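PDB 6KPB: scarecrow-like protein 3, which probably acts as a transcription factor in plant development and binds zinc finger proteins of the IDD family, such as JACKDAW. Local coordinates for residues A[367-372]-A[470-475]; A[94-99]-A[373-378]; A[186-189]-A[193-196]; A[138-141]-A[145-148]. All coordinates share one frame; numbering follows the deposited sequence.

Interaction 1: A[367-372]-A[470-475]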
loop_
_atom_site.group_PDB
_atom_site.type_symbol
_atom_site.label_atom_id
_atom_site.label_comp_id
_atom_site.label_asym_id
_atom_site.label_seq_id
_atom_site.Cartn_x
_atom_site.Cartn_y
_atom_site.Cartn_z
ATOM N N SER A 367 -17.858 4.010 20.232
ATOM C CA SER A 367 -16.570 4.291 19.604
ATOM C C SER A 367 -16.520 5.700 19.029
ATOM O O SER A 367 -15.447 6.314 18.988
ATOM C CB SER A 367 -16.275 3.261 18.512
ATOM O OG SER A 367 -17.281 3.275 17.513
ATOM N N LEU A 368 -17.661 6.228 18.579
ATOM C CA LEU A 368 -17.695 7.612 18.117
ATOM C C LEU A 368 -17.303 8.570 19.233
ATOM O O LEU A 368 -16.547 9.521 19.009
ATOM C CB LEU A 368 -19.082 7.958 17.575
ATOM C CG LEU A 368 -19.342 7.667 16.095
ATOM C CD1 LEU A 368 -20.777 8.005 15.723
ATOM C CD2 LEU A 368 -18.364 8.439 15.224
ATOM N N TYR A 369 -17.794 8.324 20.450
ATOM C CA TYR A 369 -17.456 9.194 21.573
ATOM C C TYR A 369 -16.002 9.024 21.992
ATOM O O TYR A 369 -15.322 10.010 22.303
ATOM C CB TYR A 369 -18.390 8.922 22.750
ATOM C CG TYR A 369 -19.741 9.586 22.628
ATOM C CD1 TYR A 369 -19.950 10.870 23.113
ATOM C CD2 TYR A 369 -20.807 8.932 22.028
ATOM C CE1 TYR A 369 -21.184 11.484 23.004
ATOM C CE2 TYR A 369 -22.044 9.536 21.912
ATOM C CZ TYR A 369 -22.227 10.812 22.402
ATOM O OH TYR A 369 -23.458 11.416 22.290
ATOM N N THR A 370 -15.506 7.784 22.010
ATOM C CA THR A 370 -14.135 7.541 22.448
ATOM C C THR A 370 -13.134 8.196 21.507
ATOM O O THR A 370 -12.252 8.946 21.944
ATOM C CB THR A 370 -13.869 6.037 22.548
ATOM O OG1 THR A 370 -14.756 5.451 23.510
ATOM C CG2 THR A 370 -12.430 5.778 22.971
ATOM N N TYR A 371 -13.258 7.933 20.207
ATOM C CA TYR A 371 -12.282 8.449 19.256
ATOM C C TYR A 371 -12.489 9.923 18.940
ATOM O O TYR A 371 -11.555 10.571 18.457
ATOM C CB TYR A 371 -12.305 7.609 17.979
ATOM C CG TYR A 371 -11.743 6.226 18.203
ATOM C CD1 TYR A 371 -10.374 5.997 18.157
ATOM C CD2 TYR A 371 -12.575 5.155 18.497
ATOM C CE1 TYR A 371 -9.851 4.736 18.378
ATOM C CE2 TYR A 371 -12.063 3.891 18.719
ATOM C CZ TYR A 371 -10.701 3.688 18.659
ATOM O OH TYR A 371 -10.188 2.431 18.880
ATOM N N ALA A 372 -13.678 10.471 19.204
ATOM C CA ALA A 372 -13.833 11.920 19.143
ATOM C C ALA A 372 -12.946 12.597 20.176
ATOM O O ALA A 372 -12.369 13.658 19.914
ATOM C CB ALA A 372 -15.295 12.314 19.353
ATOM N N GLN A 470 -10.014 15.120 29.161
ATOM C CA GLN A 470 -11.123 15.874 29.730
ATOM C C GLN A 470 -11.870 14.992 30.723
ATOM O O GLN A 470 -11.310 14.601 31.752
ATOM C CB GLN A 470 -12.062 16.391 28.634
ATOM C CG GLN A 470 -11.366 17.142 27.502
ATOM C CD GLN A 470 -10.842 18.507 27.921
ATOM O OE1 GLN A 470 -9.919 18.614 28.729
ATOM N NE2 GLN A 470 -11.432 19.561 27.366
ATOM N N ASP A 471 -13.120 14.653 30.419
ATOM C CA ASP A 471 -13.908 13.756 31.255
ATOM C C ASP A 471 -14.052 12.362 30.662
ATOM O O ASP A 471 -14.685 11.504 31.283
ATOM C CB ASP A 471 -15.299 14.349 31.505
ATOM C CG ASP A 471 -15.276 15.503 32.490
ATOM O OD1 ASP A 471 -14.184 15.836 32.997
ATOM O OD2 ASP A 471 -16.354 16.074 32.758
ATOM N N ARG A 472 -13.477 12.112 29.487
ATOM C CA ARG A 472 -13.685 10.850 28.788
ATOM C C ARG A 472 -12.613 9.846 29.186
ATOM O O ARG A 472 -11.421 10.122 28.989
ATOM C CB ARG A 472 -13.657 11.064 27.285
ATOM C CG ARG A 472 -13.970 9.818 26.477
ATOM C CD ARG A 472 -15.442 9.462 26.570
ATOM N NE ARG A 472 -15.743 8.200 25.901
ATOM C CZ ARG A 472 -16.972 7.740 25.691
ATOM N NH1 ARG A 472 -18.022 8.443 26.092
ATOM N NH2 ARG A 472 -17.151 6.581 25.074
ATOM N N PRO A 473 -12.976 8.689 29.739
ATOM C CA PRO A 473 -11.966 7.663 30.025
ATOM C C PRO A 473 -11.383 7.090 28.743
ATOM O O PRO A 473 -12.082 6.920 27.740
ATOM C CB PRO A 473 -12.748 6.599 30.805
ATOM C CG PRO A 473 -13.978 7.298 31.295
ATOM C CD PRO A 473 -14.303 8.318 30.250
ATOM N N LEU A 474 -10.087 6.788 28.784
ATOM C CA LEU A 474 -9.374 6.261 27.627
ATOM C C LEU A 474 -8.688 4.936 27.913
ATOM O O LEU A 474 -8.890 3.968 27.169
ATOM C CB LEU A 474 -8.341 7.288 27.133
ATOM C CG LEU A 474 -8.887 8.619 26.617
ATOM C CD1 LEU A 474 -7.747 9.525 26.182
ATOM C CD2 LEU A 474 -9.869 8.396 25.473
ATOM N N TYR A 475 -7.873 4.860 28.964
ATOM C CA TYR A 475 -7.138 3.644 29.275
ATOM C C TYR A 475 -7.111 3.438 30.781
ATOM O O TYR A 475 -7.231 4.387 31.560
ATOM C CB TYR A 475 -5.701 3.689 28.742
ATOM C CG TYR A 475 -5.589 3.875 27.248
ATOM C CD1 TYR A 475 -5.604 5.144 26.684
ATOM C CD2 TYR A 475 -5.454 2.783 26.401
ATOM C CE1 TYR A 475 -5.494 5.320 25.319
ATOM C CE2 TYR A 475 -5.343 2.949 25.035
ATOM C CZ TYR A 475 -5.364 4.218 24.500
ATOM O OH TYR A 475 -5.254 4.382 23.138
#

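Interaction 2: A[94-99]-A[373-378]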
loop_
_atom_site.group_PDB
_atom_site.type_symbol
_atom_site.label_atom_id
_atom_site.label_comp_id
_atom_site.label_asym_id
_atom_site.label_seq_id
_atom_site.Cartn_x
_atom_site.Cartn_y
_atom_site.Cartn_z
ATOM N N GLN A 94 -14.525 15.983 10.350
ATOM C CA GLN A 94 -14.257 15.497 9.001
ATOM C C GLN A 94 -13.306 14.310 9.028
ATOM O O GLN A 94 -13.475 13.351 8.266
ATOM C CB GLN A 94 -13.680 16.617 8.137
ATOM C CG GLN A 94 -14.578 17.829 8.010
ATOM C CD GLN A 94 -14.048 18.847 7.021
ATOM O OE1 GLN A 94 -13.369 19.803 7.398
ATOM N NE2 GLN A 94 -14.364 18.652 5.746
ATOM N N ARG A 95 -12.294 14.361 9.894
ATOM C CA ARG A 95 -11.353 13.252 9.997
ATOM C C ARG A 95 -12.019 12.031 10.624
ATOM O O ARG A 95 -11.869 10.910 10.127
ATOM C CB ARG A 95 -10.125 13.690 10.797
ATOM C CG ARG A 95 -9.380 14.867 10.163
ATOM C CD ARG A 95 -8.528 15.618 11.178
ATOM N NE ARG A 95 -7.108 15.292 11.077
ATOM C CZ ARG A 95 -6.230 15.995 10.369
ATOM N NH1 ARG A 95 -6.625 17.065 9.696
ATOM N NH2 ARG A 95 -4.955 15.628 10.334
ATOM N N ILE A 96 -12.776 12.238 11.705
ATOM C CA ILE A 96 -13.518 11.140 12.327
ATOM C C ILE A 96 -14.441 10.481 11.311
ATOM O O ILE A 96 -14.455 9.253 11.159
ATOM C CB ILE A 96 -14.306 11.649 13.548
ATOM C CG1 ILE A 96 -13.372 11.888 14.736
ATOM C CG2 ILE A 96 -15.407 10.664 13.922
ATOM C CD1 ILE A 96 -12.988 10.624 15.468
ATOM N N ALA A 97 -15.223 11.292 10.594
ATOM C CA ALA A 97 -16.150 10.748 9.609
ATOM C C ALA A 97 -15.427 9.957 8.528
ATOM O O ALA A 97 -15.960 8.959 8.035
ATOM C CB ALA A 97 -16.970 11.874 8.983
ATOM N N ALA A 98 -14.211 10.371 8.159
ATOM C CA ALA A 98 -13.493 9.688 7.085
ATOM C C ALA A 98 -13.175 8.245 7.455
ATOM O O ALA A 98 -13.333 7.336 6.631
ATOM C CB ALA A 98 -12.212 10.448 6.744
ATOM N N TYR A 99 -12.728 8.011 8.690
ATOM C CA TYR A 99 -12.338 6.662 9.083
ATOM C C TYR A 99 -13.541 5.788 9.415
ATOM O O TYR A 99 -13.510 4.579 9.161
ATOM C CB TYR A 99 -11.365 6.724 10.262
ATOM C CG TYR A 99 -10.086 7.436 9.901
ATOM C CD1 TYR A 99 -9.113 6.806 9.139
ATOM C CD2 TYR A 99 -9.858 8.743 10.302
ATOM C CE1 TYR A 99 -7.946 7.458 8.789
ATOM C CE2 TYR A 99 -8.697 9.404 9.959
ATOM C CZ TYR A 99 -7.743 8.756 9.204
ATOM O OH TYR A 99 -6.581 9.409 8.862
ATOM N N ALA A 373 -12.821 11.988 21.356
ATOM C CA ALA A 373 -11.921 12.515 22.375
ATOM C C ALA A 373 -10.465 12.367 21.950
ATOM O O ALA A 373 -9.677 13.313 22.057
ATOM C CB ALA A 373 -12.172 11.811 23.709
ATOM N N LEU A 374 -10.090 11.180 21.460
ATOM C CA LEU A 374 -8.711 10.957 21.032
ATOM C C LEU A 374 -8.334 11.869 19.872
ATOM O O LEU A 374 -7.247 12.456 19.863
ATOM C CB LEU A 374 -8.511 9.490 20.655
ATOM C CG LEU A 374 -8.407 8.517 21.830
ATOM C CD1 LEU A 374 -8.570 7.083 21.357
ATOM C CD2 LEU A 374 -7.077 8.700 22.547
ATOM N N PHE A 375 -9.223 12.006 18.884
ATOM C CA PHE A 375 -8.987 12.955 17.803
ATOM C C PHE A 375 -9.027 14.398 18.287
ATOM O O PHE A 375 -8.507 15.283 17.599
ATOM C CB PHE A 375 -10.013 12.756 16.687
ATOM C CG PHE A 375 -9.665 11.653 15.726
ATOM C CD1 PHE A 375 -9.586 10.336 16.154
ATOM C CD2 PHE A 375 -9.431 11.931 14.389
ATOM C CE1 PHE A 375 -9.272 9.322 15.270
ATOM C CE2 PHE A 375 -9.116 10.921 13.500
ATOM C CZ PHE A 375 -9.037 9.615 13.941
ATOM N N ASP A 376 -9.634 14.656 19.447
ATOM C CA ASP A 376 -9.710 16.023 19.951
ATOM C C ASP A 376 -8.369 16.476 20.517
ATOM O O ASP A 376 -7.982 17.638 20.347
ATOM C CB ASP A 376 -10.810 16.131 21.009
ATOM C CG ASP A 376 -11.354 17.540 21.148
ATOM O OD1 ASP A 376 -10.560 18.502 21.113
ATOM O OD2 ASP A 376 -12.586 17.685 21.298
ATOM N N CYS A 377 -7.646 15.575 21.193
ATOM C CA CYS A 377 -6.319 15.912 21.704
ATOM C C CYS A 377 -5.421 16.427 20.587
ATOM O O CYS A 377 -4.821 17.501 20.698
ATOM C CB CYS A 377 -5.674 14.693 22.369
ATOM S SG CYS A 377 -6.771 13.649 23.341
ATOM N N LEU A 378 -5.327 15.665 19.495
ATOM C CA LEU A 378 -4.457 16.053 18.389
ATOM C C LEU A 378 -4.877 17.389 17.794
ATOM O O LEU A 378 -4.029 18.185 17.378
ATOM C CB LEU A 378 -4.459 14.962 17.320
ATOM C CG LEU A 378 -3.804 13.648 17.742
ATOM C CD1 LEU A 378 -4.078 12.551 16.731
ATOM C CD2 LEU A 378 -2.309 13.849 17.921
#

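Interaction 3: A[186-189]-A[193-196]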
loop_
_atom_site.group_PDB
_atom_site.type_symbol
_atom_site.label_atom_id
_atom_site.label_comp_id
_atom_site.label_asym_id
_atom_site.label_seq_id
_atom_site.Cartn_x
_atom_site.Cartn_y
_atom_site.Cartn_z
ATOM N N ALA A 186 16.426 1.981 37.447
ATOM C CA ALA A 186 15.821 1.975 38.775
ATOM C C ALA A 186 16.280 0.769 39.584
ATOM O O ALA A 186 16.568 0.891 40.782
ATOM C CB ALA A 186 14.300 2.001 38.653
ATOM N N PHE A 187 16.350 -0.405 38.949
ATOM C CA PHE A 187 16.902 -1.579 39.618
ATOM C C PHE A 187 18.340 -1.337 40.052
ATOM O O PHE A 187 18.751 -1.763 41.138
ATOM C CB PHE A 187 16.825 -2.795 38.695
ATOM C CG PHE A 187 15.606 -3.649 38.905
ATOM C CD1 PHE A 187 15.125 -3.893 40.181
ATOM C CD2 PHE A 187 14.944 -4.213 37.826
ATOM C CE1 PHE A 187 14.004 -4.681 40.376
ATOM C CE2 PHE A 187 13.824 -5.001 38.014
ATOM C CZ PHE A 187 13.354 -5.235 39.291
ATOM N N ASN A 188 19.120 -0.648 39.217
ATOM C CA ASN A 188 20.515 -0.389 39.556
ATOM C C ASN A 188 20.639 0.600 40.707
ATOM O O ASN A 188 21.602 0.531 41.480
ATOM C CB ASN A 188 21.264 0.129 38.329
ATOM C CG ASN A 188 22.750 -0.158 38.389
ATOM O OD1 ASN A 188 23.326 -0.298 39.466
ATOM N ND2 ASN A 188 23.378 -0.251 37.225
ATOM N N SER A 189 19.682 1.514 40.845
ATOM C CA SER A 189 19.746 2.538 41.877
ATOM C C SER A 189 19.140 2.101 43.205
ATOM O O SER A 189 19.325 2.801 44.206
ATOM C CB SER A 189 19.043 3.813 41.402
ATOM O OG SER A 189 19.595 4.274 40.180
ATOM N N GLY A 193 21.054 -2.794 45.674
ATOM C CA GLY A 193 21.744 -3.125 44.451
ATOM C C GLY A 193 20.836 -3.841 43.474
ATOM O O GLY A 193 19.713 -4.234 43.810
ATOM N N PRO A 194 21.302 -4.032 42.245
ATOM C CA PRO A 194 20.453 -4.635 41.219
ATOM C C PRO A 194 20.473 -6.149 41.311
ATOM O O PRO A 194 21.523 -6.752 41.579
ATOM C CB PRO A 194 21.092 -4.148 39.912
ATOM C CG PRO A 194 22.542 -4.043 40.248
ATOM C CD PRO A 194 22.622 -3.647 41.712
ATOM N N PRO A 195 19.338 -6.799 41.102
ATOM C CA PRO A 195 19.307 -8.260 41.037
ATOM C C PRO A 195 19.742 -8.716 39.649
ATOM O O PRO A 195 19.993 -7.909 38.755
ATOM C CB PRO A 195 17.836 -8.578 41.294
ATOM C CG PRO A 195 17.121 -7.426 40.656
ATOM C CD PRO A 195 18.000 -6.214 40.893
ATOM N N HIS A 196 19.828 -10.031 39.475
ATOM C CA HIS A 196 19.944 -10.564 38.125
ATOM C C HIS A 196 18.614 -10.360 37.414
ATOM O O HIS A 196 17.579 -10.863 37.863
ATOM C CB HIS A 196 20.324 -12.041 38.137
ATOM C CG HIS A 196 20.419 -12.640 36.768
ATOM N ND1 HIS A 196 19.309 -12.988 36.029
ATOM C CD2 HIS A 196 21.492 -12.932 35.995
ATOM C CE1 HIS A 196 19.692 -13.477 34.864
ATOM N NE2 HIS A 196 21.012 -13.455 34.818
#

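Interaction 4: A[138-141]-A[145-148]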
loop_
_atom_site.group_PDB
_atom_site.type_symbol
_atom_site.label_atom_id
_atom_site.label_comp_id
_atom_site.label_asym_id
_atom_site.label_seq_id
_atom_site.Cartn_x
_atom_site.Cartn_y
_atom_site.Cartn_z
ATOM N N LEU A 138 5.540 7.520 17.508
ATOM C CA LEU A 138 4.743 8.742 17.540
ATOM C C LEU A 138 3.677 8.682 18.628
ATOM O O LEU A 138 3.471 9.660 19.358
ATOM C CB LEU A 138 4.102 8.986 16.174
ATOM C CG LEU A 138 5.048 9.377 15.036
ATOM C CD1 LEU A 138 4.305 9.414 13.710
ATOM C CD2 LEU A 138 5.701 10.721 15.326
ATOM N N PHE A 139 2.984 7.547 18.750
ATOM C CA PHE A 139 2.010 7.390 19.826
ATOM C C PHE A 139 2.671 7.558 21.187
ATOM O O PHE A 139 2.133 8.237 22.071
ATOM C CB PHE A 139 1.329 6.025 19.719
ATOM C CG PHE A 139 0.289 5.775 20.777
ATOM C CD1 PHE A 139 -0.852 6.559 20.848
ATOM C CD2 PHE A 139 0.442 4.742 21.688
ATOM C CE1 PHE A 139 -1.813 6.328 21.818
ATOM C CE2 PHE A 139 -0.518 4.503 22.661
ATOM C CZ PHE A 139 -1.646 5.298 22.725
ATOM N N PHE A 140 3.854 6.967 21.361
ATOM C CA PHE A 140 4.579 7.086 22.620
ATOM C C PHE A 140 4.944 8.532 22.931
ATOM O O PHE A 140 4.976 8.923 24.103
ATOM C CB PHE A 140 5.837 6.216 22.568
ATOM C CG PHE A 140 6.739 6.373 23.757
ATOM C CD1 PHE A 140 6.502 5.661 24.922
ATOM C CD2 PHE A 140 7.833 7.222 23.708
ATOM C CE1 PHE A 140 7.333 5.800 26.018
ATOM C CE2 PHE A 140 8.669 7.365 24.801
ATOM C CZ PHE A 140 8.419 6.652 25.957
ATOM N N GLU A 141 5.215 9.343 21.906
ATOM C CA GLU A 141 5.697 10.704 22.113
ATOM C C GLU A 141 4.608 11.763 22.019
ATOM O O GLU A 141 4.705 12.790 22.698
ATOM C CB GLU A 141 6.804 11.035 21.107
ATOM C CG GLU A 141 7.991 10.088 21.165
ATOM C CD GLU A 141 9.311 10.784 20.895
ATOM O OE1 GLU A 141 10.111 10.926 21.844
ATOM O OE2 GLU A 141 9.548 11.194 19.739
ATOM N N ILE A 145 -0.048 8.304 27.224
ATOM C CA ILE A 145 -0.653 7.058 27.688
ATOM C C ILE A 145 0.421 6.069 28.119
ATOM O O ILE A 145 0.393 5.540 29.236
ATOM C CB ILE A 145 -1.552 6.459 26.593
ATOM C CG1 ILE A 145 -2.596 7.478 26.126
ATOM C CG2 ILE A 145 -2.198 5.178 27.089
ATOM C CD1 ILE A 145 -3.484 8.003 27.227
ATOM N N LEU A 146 1.384 5.805 27.236
ATOM C CA LEU A 146 2.375 4.769 27.507
ATOM C C LEU A 146 3.345 5.192 28.604
ATOM O O LEU A 146 3.766 4.361 29.418
ATOM C CB LEU A 146 3.126 4.419 26.224
ATOM C CG LEU A 146 2.328 3.591 25.216
ATOM C CD1 LEU A 146 3.138 3.350 23.955
ATOM C CD2 LEU A 146 1.911 2.269 25.841
ATOM N N LYS A 147 3.714 6.475 28.644
ATOM C CA LYS A 147 4.613 6.951 29.691
ATOM C C LYS A 147 3.996 6.765 31.073
ATOM O O LYS A 147 4.681 6.354 32.016
ATOM C CB LYS A 147 4.966 8.420 29.458
ATOM C CG LYS A 147 5.829 8.684 28.233
ATOM C CD LYS A 147 5.880 10.177 27.932
ATOM C CE LYS A 147 6.630 10.480 26.640
ATOM N NZ LYS A 147 8.089 10.668 26.866
ATOM N N VAL A 148 2.703 7.065 31.211
ATOM C CA VAL A 148 2.021 6.856 32.485
ATOM C C VAL A 148 1.938 5.369 32.803
ATOM O O VAL A 148 2.227 4.940 33.927
ATOM C CB VAL A 148 0.625 7.506 32.461
ATOM C CG1 VAL A 148 -0.183 7.072 33.677
ATOM C CG2 VAL A 148 0.743 9.021 32.412
#

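Interaction 1: A[367-372]-A[470-475]
Arg472 reaches from the start of strand 472-482 to helix 367-372 and lays one face of its guanidinium over the start of the Tyr369 side chain. Tyr369 CB sits 3.2 Å above that plane, off toward the rim, and its nearest guanidinium atom is Arg472 NH1 at 3.4 Å. The ring leads away from the strand, its plane only 18° from that of the guanidinium. In its own plane the guanidinium gives a fairly straight hydrogen bond, Arg472 NH2 to Thr370 OG1, 3.1 Å with 158° at the hydrogen. Further along the strand the contact turns apolar and looser, Leu474 CD2 lying 4.4 Å from Thr370 CG2.

The arginine gets there because CG is anti to the backbone N (chi1 -176°) and the chain then bends at chi2, which carries the head over the helix. The same NH2 also forms a salt bridge with Glu366, one turn back from Thr370. The strongest partner of Thr370 OG1 is His355, and Ser353 also hydrogen-bonds to it, so the hydroxyl ties the helix to the segment after strand 345-351. On the strand, Leu474 and Tyr475 both face Ile467 in a classic beta bulge.

The axes of 367-372 and 472-475 pass 8.8 Å apart, close to perpendicular. Helix 360-381 is packed elsewhere by Leu368 on helix 92-109 and by Tyr371 on helix 387-406, and the bound peptide rests on Tyr369 and Ala372, while strand 472-482 runs antiparallel to both 345-351 and 464-469.

Interaction 2: A[94-99]-A[373-378]
Ile96 and Phe375 mark the nearest backbone approach, CA to CA 7.3 Å, of helices 94-99 and 373-378, whose axes pass 10.6 Å apart with their directions at 136°. Phe375 bridges that wide spacing alone from its side, its ring inserted among Arg95, Ile96 and Tyr99. Ile96 CD1 comes down over one face of the ring, 3.7 Å from the Phe375 centroid, in a CH-pi contact. In the isoleucine, chi1 sets CG1 against the ring and the turn at chi2 (-79°) lays CD1 over the face, 3.5 Å from Phe375 CD1. At the rim, near the ring plane, Arg95 CB stands 4.0 Å from Phe375 CE2. Tyr99 closes the far end of the ring, with Tyr99 CD2 3.8 Å from Phe375 CZ; the two ring planes are turned 57° apart, an oblique meeting.

Replacing Phe375 by an alanine would probably open a gap between the two helices and leave Ile96 CD1 and the Tyr99 ring without their packing partner.

Arg95 lends only its aliphatic root here. Its charged head turns off to a salt bridge with Glu393 and a hydrogen bond to the carbonyl of Gly90, and Glu393 also touches Phe375. Tyr99 also packs on Thr122 of the second subunit; on the other helix Asp376 hydrogen-bonds to the bound peptide. No hydrogen bond crosses between the two segments: all four touching residues are buried, and the helices are held together by shape and dispersion, with the charged head of Arg95 engaged by Glu393 and Gly90.

Interaction 3: A[186-189]-A[193-196]
Phe187 and Pro195 meet in the turn of a beta-alpha-beta crossover, where helix 178-189 ends and the chain doubles back into strand 196-203. Pro195 lies over one face of the Phe187 ring: its CG makes a CH-pi contact 4.3 Å from the ring centroid, displaced toward the rim. Pro195 CD is somewhat closer, 3.8 Å from Phe187 CD1, and proline and ring cross at about a right angle.

One residue earlier, Pro194 tucks beneath the last turn of the helix. Pro194 CA makes a bent CA-H...O contact with Phe187 O, 3.3 Å long with 122° at the hydrogen; neither proline has an N-H to offer this oxygen. Asn188, its CG anti to the backbone N (chi1 -154°), runs alongside the Pro194 ring and sets OD1 3.9 Å from Pro194 CG, while its ND2 makes a weak hydrogen bond to the carbonyl of Leu223. Gly193 begins the return with a positive phi (81°), a conformation in which a CB would jam against the preceding carbonyl. The Gly193 carbonyl accepts a hydrogen bond from Arg190 in the connecting loop.

Phe187 also packs on Leu158 of helix 145-160, and both it and Pro195 rest on Val167, first residue of the predicted VHIID motif. The arrangement is that of a helix-to-strand return in a Rossmann-like fold, leading into strand 196-203 parallel to 166-171.

Interaction 4: A[138-141]-A[145-148]
Phe139 and Leu146 make the tight, inner half of this helix-to-helix corner. Their side chains cross at about a right angle, Leu146 CD1 lying 3.8 Å from Phe139 CD2. Beyond it, Phe139 CZ touches Ile145 CB at 4.0 Å. The outer half is no more distant but lies toward solvent. Phe140 holds CG anti to its backbone N (chi1 174°), which swings the ring across to the second helix, where its CD1 is 3.8 Å from Leu146 CB. Lys147 runs over one face of that ring, CE 4.1 Å above the Phe140 plane and toward the rim. Lys147 CE lies 3.4 Å from Phe140 O, and the bend at chi4 (-89°) turns NZ back toward the ring, 3.9 Å from Phe140 CE2. Glu141, paired with Arg137, is not in contact with the amino group and probably affects it only weakly.

With a serine in place of Phe140, Leu146 would probably lose its outer cover and the Lys147 chain move more freely.

Around the corner, Phe139 and Ile145 pack on Tyr475 of strand 472-482, Phe139 also on Leu396 of helix 387-406, Ile145 and Val148 on Ile467 of strand 464-469, and Lys147 and Val148 on Leu447 of helix 438-448.

Overall arrangement
Interactions 1 and 2 use successive turns of helix 360-381 and touch, Ile96 CD1 lying 3.3 Å from the carbonyl O of Tyr371. Interaction 2 is wholly buried and apolar between its segments; interaction 1, partly exposed beside the bound peptide, adds a charged arginine and a hydrogen bond. Interaction 4 joins interaction 1 through Tyr475, whose CD1 is 3.4 Å from Ile145 CG2, and grades from a buried phenylalanine to a partly exposed phenylalanine and lysine. Interaction 3 stands apart, its centre about 38 Å from that of interaction 1, in a peripheral turn of proline, glycine and phenylalanine. Both it and interaction 4 join neighbouring elements in sequence, whereas interactions 1 and 2 join distant ones.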